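Local atomic coordinates of 2-oxo-1,2-dihydroquinoline 8-monooxygenase, oxygenase component (Pseudomonas putida, PDB entry 1Z02), a protein that hydroxylates 2-oxo-1,2-dihydroquinoline at position 8 as the oxygenase component of a monooxygenase system, carrying a [2Fe-2S] cluster and a mononuclear iron. Residues A[81-86]-A[413-418]; A[67-72]-A[89-94]. All coordinates share one frame; numbering follows the deposited sequence.

Contact 1: residues A[81-86]-A[413-418]. With FES (Fe2/s2 (inorganic) cluster), chain H.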
ATOM      1  N   LYS A  81       8.264   4.743  26.455  1.00  7.93           N
ATOM      2  CA  LYS A  81       8.183   4.176  25.120  1.00  9.50           C
ATOM      3  C   LYS A  81       6.884   3.395  25.034  1.00  8.05           C
ATOM      4  O   LYS A  81       6.597   2.561  25.891  1.00  8.14           O
ATOM      5  CB  LYS A  81       9.357   3.244  24.838  1.00 10.52           C
ATOM      6  CG  LYS A  81       9.347   2.718  23.415  1.00  9.48           C
ATOM      7  CD  LYS A  81      10.476   1.718  23.190  1.00 10.55           C
ATOM      8  CE  LYS A  81      11.849   2.384  23.215  1.00  9.64           C
ATOM      9  NZ  LYS A  81      12.929   1.398  22.912  1.00  7.95           N
ATOM     10  N   ASP A  82       6.102   3.673  23.996  1.00  9.39           N
ATOM     11  CA  ASP A  82       4.808   3.024  23.798  1.00  8.79           C
ATOM     12  C   ASP A  82       5.000   1.620  23.224  1.00  9.05           C
ATOM     13  O   ASP A  82       4.569   1.327  22.097  1.00  8.62           O
ATOM     14  CB  ASP A  82       3.953   3.873  22.850  1.00  7.56           C
ATOM     15  CG  ASP A  82       2.473   3.537  22.930  1.00  7.67           C
ATOM     16  OD1 ASP A  82       1.721   4.033  22.069  1.00  7.49           O
ATOM     17  OD2 ASP A  82       2.072   2.787  23.854  1.00  6.31           O
ATOM     18  N   GLN A  83       5.635   0.754  24.009  1.00  6.93           N
ATOM     19  CA  GLN A  83       5.910  -0.624  23.585  1.00  5.72           C
ATOM     20  C   GLN A  83       6.151  -1.529  24.787  1.00  6.31           C
ATOM     21  O   GLN A  83       7.145  -1.389  25.492  1.00  6.30           O
ATOM     22  CB  GLN A  83       7.147  -0.675  22.682  1.00  5.59           C
ATOM     23  CG  GLN A  83       7.504  -2.087  22.208  1.00  8.99           C
ATOM     24  CD  GLN A  83       8.902  -2.168  21.615  1.00 11.91           C
ATOM     25  OE1 GLN A  83       9.905  -2.002  22.322  1.00 14.91           O
ATOM     26  NE2 GLN A  83       8.976  -2.415  20.310  1.00 10.13           N
ATOM     27  N   CYS A  84       5.236  -2.457  25.022  1.00  5.71           N
ATOM     28  CA  CYS A  84       5.366  -3.381  26.137  1.00  6.90           C
ATOM     29  C   CYS A  84       6.511  -4.339  25.838  1.00  8.72           C
ATOM     30  O   CYS A  84       6.617  -4.830  24.710  1.00  9.77           O
ATOM     31  CB  CYS A  84       4.070  -4.166  26.322  1.00  7.12           C
ATOM     32  SG  CYS A  84       4.135  -5.289  27.740  1.00 10.96           S
ATOM     33  N   LEU A  85       7.350  -4.594  26.850  1.00  9.83           N
ATOM     34  CA  LEU A  85       8.513  -5.488  26.749  1.00 11.91           C
ATOM     35  C   LEU A  85       8.113  -6.922  26.553  1.00 11.35           C
ATOM     36  O   LEU A  85       8.898  -7.723  26.052  1.00 11.99           O
ATOM     37  CB  LEU A  85       9.330  -5.520  28.035  1.00 15.76           C
ATOM     38  CG  LEU A  85       9.593  -4.308  28.878  1.00 19.03           C
ATOM     39  CD1 LEU A  85      10.420  -4.653  30.106  1.00 19.11           C
ATOM     40  CD2 LEU A  85      10.266  -3.337  28.010  1.00 19.53           C
ATOM     41  N   HIS A  86       6.923  -7.268  27.024  1.00 10.79           N
ATOM     42  CA  HIS A  86       6.482  -8.636  26.899  1.00  9.74           C
ATOM     43  C   HIS A  86       6.324  -9.022  25.441  1.00  8.89           C
ATOM     44  O   HIS A  86       7.179  -9.717  24.891  1.00  9.55           O
ATOM     45  CB  HIS A  86       5.157  -8.872  27.627  1.00 11.24           C
ATOM     46  CG  HIS A  86       4.790 -10.320  27.722  1.00 10.10           C
ATOM     47  ND1 HIS A  86       3.483 -10.762  27.798  1.00  8.87           N
ATOM     48  CD2 HIS A  86       5.557 -11.436  27.743  1.00  8.74           C
ATOM     49  CE1 HIS A  86       3.465 -12.077  27.858  1.00  9.34           C
ATOM     50  NE2 HIS A  86       4.713 -12.515  27.826  1.00  9.38           N
ATOM     51  N   ARG A 413      12.130  -0.592  14.100  1.00  8.32           N
ATOM     52  CA  ARG A 413      12.174  -2.053  14.027  1.00 12.13           C
ATOM     53  C   ARG A 413      11.192  -2.654  15.038  1.00 10.99           C
ATOM     54  O   ARG A 413      11.312  -2.431  16.242  1.00  9.58           O
ATOM     55  CB  ARG A 413      13.585  -2.568  14.315  1.00 17.23           C
ATOM     56  CG  ARG A 413      14.657  -1.992  13.400  1.00 25.33           C
ATOM     57  CD  ARG A 413      14.434  -2.374  11.934  1.00 34.46           C
ATOM     58  NE  ARG A 413      15.475  -1.818  11.066  1.00 40.82           N
ATOM     59  CZ  ARG A 413      15.472  -1.896   9.737  1.00 43.24           C
ATOM     60  NH1 ARG A 413      16.460  -1.355   9.033  1.00 44.25           N
ATOM     61  NH2 ARG A 413      14.484  -2.518   9.111  1.00 44.55           N
ATOM     62  N   GLY A 414      10.211  -3.405  14.551  1.00  9.94           N
ATOM     63  CA  GLY A 414       9.239  -4.000  15.454  1.00 10.76           C
ATOM     64  C   GLY A 414       8.251  -2.998  16.021  1.00  9.68           C
ATOM     65  O   GLY A 414       7.723  -3.189  17.118  1.00  9.28           O
ATOM     66  N   VAL A 415       8.013  -1.923  15.278  1.00  7.90           N
ATOM     67  CA  VAL A 415       7.080  -0.871  15.672  1.00  9.50           C
ATOM     68  C   VAL A 415       6.314  -0.415  14.424  1.00  8.49           C
ATOM     69  O   VAL A 415       6.642  -0.816  13.304  1.00 10.32           O
ATOM     70  CB  VAL A 415       7.821   0.350  16.280  1.00  8.00           C
ATOM     71  CG1 VAL A 415       8.551  -0.057  17.555  1.00  9.32           C
ATOM     72  CG2 VAL A 415       8.818   0.906  15.270  1.00  9.46           C
ATOM     73  N   ALA A 416       5.289   0.409  14.614  1.00  7.69           N
ATOM     74  CA  ALA A 416       4.510   0.899  13.485  1.00  8.09           C
ATOM     75  C   ALA A 416       5.437   1.690  12.573  1.00  6.48           C
ATOM     76  O   ALA A 416       6.302   2.416  13.055  1.00  8.07           O
ATOM     77  CB  ALA A 416       3.369   1.792  13.977  1.00  8.14           C
ATOM     78  N   GLY A 417       5.260   1.549  11.259  1.00  7.25           N
ATOM     79  CA  GLY A 417       6.100   2.273  10.322  1.00  6.67           C
ATOM     80  C   GLY A 417       7.375   1.539   9.948  1.00  8.38           C
ATOM     81  O   GLY A 417       8.053   1.923   8.999  1.00  9.74           O
ATOM     82  N   ALA A 418       7.720   0.497  10.697  1.00  8.78           N
ATOM     83  CA  ALA A 418       8.921  -0.289  10.405  1.00  8.99           C
ATOM     84  C   ALA A 418       8.736  -0.951   9.039  1.00  8.87           C
ATOM     85  O   ALA A 418       9.690  -1.106   8.275  1.00 11.23           O
ATOM     86  CB  ALA A 418       9.123  -1.343  11.472  1.00  8.30           C
TER
HETATM   87 FE1  FES H 500       1.816  -9.085  27.591  1.00 12.86          FE
HETATM   88 FE2  FES H 500       2.028  -6.463  27.373  1.00 10.32          FE
HETATM   89  S1  FES H 500       1.784  -7.610  29.189  1.00 12.58           S
HETATM   90  S2  FES H 500       1.977  -7.882  25.686  1.00 15.27           S
HETATM   91  O   HOH W   1       6.066  -2.668  19.415  1.00  6.70           O
HETATM   92  O   HOH W   2      11.645  -2.711  18.844  1.00 10.53           O
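The amide of Gln83 reaches residues 413-418 with NE2 as its touching atom. CG lies anti to the backbone N (chi1 179°) and the chain runs on extended, which carries the amide across to the other segment. It crosses Val415 at about a right angle, NE2 3.7 Å from CG1 of Val415. Gly414 O is 3.5 Å from Gln83 NE2, and the link between them is made by water: NE2 donates to water 1, which donates on to Gly414 O, and also to water 2, which reaches Arg413 O at 2.6 Å. This is the loose side, a small, partly buried patch next to the type II turn Val415-Ala418, with Phe375 of the second subunit also packing on Gln83.

The other end of 81-86 is tightly held by metal. Cys84 SG binds FE2 of the cluster at 2.4 Å, and His86 ND1 binds FE1 at 2.4 Å. SG also accepts from the backbone N of His86 (3.5 Å, 153°). The ring of His86 is stacked with Phe110, while its NE2 is hydrogen-bonded to Asp391 of the second subunit. A serine at Cys84 would probably weaken the hold on FE2, leaving Cys105 as its remaining protein thiolate and the His86 N-H without its sulfur acceptor. Cys84-Leu85-His86 supplies one Cys and one His, Cys105 and His108 the other pair: the Cys-X-His and Cys-X-X-His ligand pattern of a Rieske [2Fe-2S] site.

Contact 2: residues A[67-72]-A[89-94]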
ATOM      1  N   PRO A  67       7.958   5.089  19.238  1.00  7.22           N
ATOM      2  CA  PRO A  67       6.600   5.132  19.783  1.00  9.69           C
ATOM      3  C   PRO A  67       6.666   5.621  21.238  1.00  8.79           C
ATOM      4  O   PRO A  67       7.415   5.078  22.061  1.00 10.11           O
ATOM      5  CB  PRO A  67       6.129   3.682  19.654  1.00 10.41           C
ATOM      6  CG  PRO A  67       7.389   2.902  19.772  1.00  9.93           C
ATOM      7  CD  PRO A  67       8.396   3.704  18.994  1.00  7.92           C
ATOM      8  N   ILE A  68       5.884   6.649  21.546  1.00 10.61           N
ATOM      9  CA  ILE A  68       5.878   7.246  22.879  1.00  9.78           C
ATOM     10  C   ILE A  68       4.465   7.380  23.442  1.00  8.78           C
ATOM     11  O   ILE A  68       3.540   7.759  22.733  1.00  8.37           O
ATOM     12  CB  ILE A  68       6.506   8.660  22.823  1.00 11.02           C
ATOM     13  CG1 ILE A  68       7.952   8.568  22.323  1.00 11.26           C
ATOM     14  CG2 ILE A  68       6.468   9.309  24.198  1.00 11.36           C
ATOM     15  CD1 ILE A  68       8.614   9.919  22.000  1.00 10.38           C
ATOM     16  N   VAL A  69       4.307   7.074  24.724  1.00  8.36           N
ATOM     17  CA  VAL A  69       3.019   7.192  25.381  1.00  7.86           C
ATOM     18  C   VAL A  69       3.162   8.189  26.530  1.00  9.25           C
ATOM     19  O   VAL A  69       4.151   8.164  27.274  1.00  9.30           O
ATOM     20  CB  VAL A  69       2.537   5.821  25.912  1.00  8.43           C
ATOM     21  CG1 VAL A  69       3.568   5.243  26.871  1.00  7.18           C
ATOM     22  CG2 VAL A  69       1.174   5.967  26.587  1.00  8.11           C
ATOM     23  N   LEU A  70       2.189   9.088  26.652  1.00  9.56           N
ATOM     24  CA  LEU A  70       2.223  10.102  27.705  1.00 10.86           C
ATOM     25  C   LEU A  70       0.998  10.021  28.605  1.00 11.19           C
ATOM     26  O   LEU A  70      -0.094   9.646  28.169  1.00  9.71           O
ATOM     27  CB  LEU A  70       2.295  11.517  27.109  1.00 10.61           C
ATOM     28  CG  LEU A  70       3.437  11.916  26.170  1.00 13.70           C
ATOM     29  CD1 LEU A  70       3.147  11.444  24.763  1.00 12.59           C
ATOM     30  CD2 LEU A  70       3.593  13.415  26.196  1.00 10.69           C
ATOM     31  N   ARG A  71       1.199  10.369  29.870  1.00 10.70           N
ATOM     32  CA  ARG A  71       0.117  10.374  30.847  1.00 11.60           C
ATOM     33  C   ARG A  71       0.321  11.509  31.834  1.00 11.03           C
ATOM     34  O   ARG A  71       1.447  11.772  32.254  1.00 12.41           O
ATOM     35  CB  ARG A  71       0.053   9.054  31.624  1.00 13.11           C
ATOM     36  CG  ARG A  71      -1.086   9.036  32.651  1.00 12.99           C
ATOM     37  CD  ARG A  71      -0.986   7.889  33.636  1.00 13.30           C
ATOM     38  NE  ARG A  71      -2.097   7.924  34.587  1.00 10.87           N
ATOM     39  CZ  ARG A  71      -2.114   7.279  35.753  1.00 13.09           C
ATOM     40  NH1 ARG A  71      -3.172   7.372  36.547  1.00 14.87           N
ATOM     41  NH2 ARG A  71      -1.074   6.551  36.137  1.00 12.08           N
ATOM     42  N   ARG A  72      -0.760  12.193  32.193  1.00 12.58           N
ATOM     43  CA  ARG A  72      -0.652  13.279  33.163  1.00 14.00           C
ATOM     44  C   ARG A  72      -1.187  12.787  34.498  1.00 14.69           C
ATOM     45  O   ARG A  72      -2.321  12.319  34.580  1.00 14.85           O
ATOM     46  CB  ARG A  72      -1.453  14.505  32.728  1.00 13.39           C
ATOM     47  CG  ARG A  72      -1.330  15.678  33.709  1.00 12.50           C
ATOM     48  CD  ARG A  72      -2.326  16.794  33.402  1.00 10.73           C
ATOM     49  NE  ARG A  72      -2.141  17.390  32.075  1.00 11.52           N
ATOM     50  CZ  ARG A  72      -1.149  18.217  31.753  1.00 11.07           C
ATOM     51  NH1 ARG A  72      -1.062  18.701  30.523  1.00 14.78           N
ATOM     52  NH2 ARG A  72      -0.246  18.571  32.658  1.00 13.93           N
ATOM     53  N   VAL A  89       3.034  -4.843  22.449  1.00  7.79           N
ATOM     54  CA  VAL A  89       1.778  -4.135  22.322  1.00  7.94           C
ATOM     55  C   VAL A  89       1.982  -2.675  22.702  1.00  9.17           C
ATOM     56  O   VAL A  89       2.792  -2.353  23.579  1.00  8.12           O
ATOM     57  CB  VAL A  89       0.720  -4.744  23.265  1.00 10.66           C
ATOM     58  CG1 VAL A  89      -0.486  -3.854  23.356  1.00 12.77           C
ATOM     59  CG2 VAL A  89       0.318  -6.115  22.770  1.00 11.95           C
ATOM     60  N   ARG A  90       1.245  -1.800  22.027  1.00  8.86           N
ATOM     61  CA  ARG A  90       1.283  -0.366  22.287  1.00 10.64           C
ATOM     62  C   ARG A  90       0.410  -0.121  23.523  1.00 11.06           C
ATOM     63  O   ARG A  90      -0.805  -0.361  23.495  1.00 10.47           O
ATOM     64  CB  ARG A  90       0.719   0.383  21.074  1.00 11.85           C
ATOM     65  CG  ARG A  90       1.596   1.516  20.593  1.00 15.52           C
ATOM     66  CD  ARG A  90       1.458   1.848  19.119  1.00 12.09           C
ATOM     67  NE  ARG A  90       0.195   1.457  18.506  1.00 12.15           N
ATOM     68  CZ  ARG A  90      -0.125   1.745  17.245  1.00 13.79           C
ATOM     69  NH1 ARG A  90      -1.289   1.351  16.731  1.00 12.19           N
ATOM     70  NH2 ARG A  90       0.716   2.447  16.496  1.00 11.00           N
ATOM     71  N   LEU A  91       1.027   0.342  24.605  1.00  7.63           N
ATOM     72  CA  LEU A  91       0.311   0.593  25.849  1.00  8.36           C
ATOM     73  C   LEU A  91      -0.828   1.599  25.716  1.00  8.49           C
ATOM     74  O   LEU A  91      -1.861   1.459  26.369  1.00  8.48           O
ATOM     75  CB  LEU A  91       1.283   1.087  26.930  1.00  8.13           C
ATOM     76  CG  LEU A  91       2.543   0.244  27.170  1.00  8.58           C
ATOM     77  CD1 LEU A  91       3.455   0.985  28.139  1.00  7.82           C
ATOM     78  CD2 LEU A  91       2.170  -1.119  27.726  1.00  7.69           C
ATOM     79  N   SER A  92      -0.634   2.601  24.862  1.00  5.93           N
ATOM     80  CA  SER A  92      -1.611   3.661  24.645  1.00  7.73           C
ATOM     81  C   SER A  92      -2.902   3.256  23.943  1.00  9.24           C
ATOM     82  O   SER A  92      -3.858   4.013  23.959  1.00  9.51           O
ATOM     83  CB  SER A  92      -0.964   4.800  23.845  1.00  7.89           C
ATOM     84  OG  SER A  92      -0.707   4.400  22.512  1.00 12.27           O
ATOM     85  N   GLU A  93      -2.950   2.079  23.333  1.00 10.14           N
ATOM     86  CA  GLU A  93      -4.160   1.690  22.614  1.00 13.05           C
ATOM     87  C   GLU A  93      -5.369   1.512  23.516  1.00 14.15           C
ATOM     88  O   GLU A  93      -6.505   1.706  23.095  1.00 15.68           O
ATOM     89  CB  GLU A  93      -3.899   0.422  21.800  1.00 13.27           C
ATOM     90  CG  GLU A  93      -3.133   0.713  20.520  1.00 15.37           C
ATOM     91  CD  GLU A  93      -3.149  -0.429  19.545  1.00 13.31           C
ATOM     92  OE1 GLU A  93      -4.229  -1.012  19.337  1.00 19.01           O
ATOM     93  OE2 GLU A  93      -2.092  -0.733  18.971  1.00 18.37           O
ATOM     94  N   LYS A  94      -5.130   1.123  24.758  1.00 14.50           N
ATOM     95  CA  LYS A  94      -6.216   0.951  25.711  1.00 13.43           C
ATOM     96  C   LYS A  94      -5.662   1.338  27.076  1.00 13.33           C
ATOM     97  O   LYS A  94      -5.243   0.487  27.854  1.00 12.57           O
ATOM     98  CB  LYS A  94      -6.704  -0.493  25.715  1.00 16.40           C
ATOM     99  CG  LYS A  94      -8.003  -0.626  26.448  1.00 20.82           C
ATOM    100  CD  LYS A  94      -8.531  -2.025  26.474  1.00 28.57           C
ATOM    101  CE  LYS A  94      -9.823  -2.010  27.276  1.00 34.82           C
ATOM    102  NZ  LYS A  94     -10.380  -3.356  27.541  1.00 39.87           N
TER
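Val69 points from its strand at Ser92, and its two methyls divide the work. CG2, anti to the backbone N, rests against Ser92 CB at 3.7 Å, methyl to methylene, while CG1 leans toward Leu91, 4.4 Å from its CD1. Ser92 thus offers carbon to the valine, and its OG (chi1 70°) is hydrogen-bonded to Asp82 OD1. Leu91 has a second neighbour in Cys105, a ligand of the [2Fe-2S] cluster. This is the packing of a cluster-binding loop of the Rieske domain on the middle strand, 66-73, of a three-stranded antiparallel sheet. Ile68 and Leu70 point away from the loop and touch strand 147-152, so the strand is covered by side chains on both faces. Within 89-94, where residues 91-93 take helical backbone angles, Arg90 turns its guanidinium edge to Glu93 and grips it in a salt bridge, side-on: NE and NH1 both bond to OE2, each at 3.2 Å, from the same face of the carboxylate. OE2 lies close to the guanidinium plane, 13° out of it. Arg90 O accepts from Trp106 NE1, and Glu93 packs against Ala371 of the second subunit.

Asp82 joins the two contacts: its N makes a probable hydrogen bond to Pro67 O (2.7 Å), so the 81-86 loop is tied to the strand that receives 89-94. Contact 2 is buried and apolar where the two segments meet, a meeting of aliphatic carbons within the Rieske domain; contact 1 is partly buried and water-bridged, joining that domain to a loop near the C-terminal end of the chain. Segments 81-86 and 89-94 belong to the same long loop after strand 76-81 and both reach the cluster, 81-86 by supplying ligands, 89-94 by lining the pocket through Val89. Both contacts also touch the second subunit, contact 2 through residues beside its buried centre.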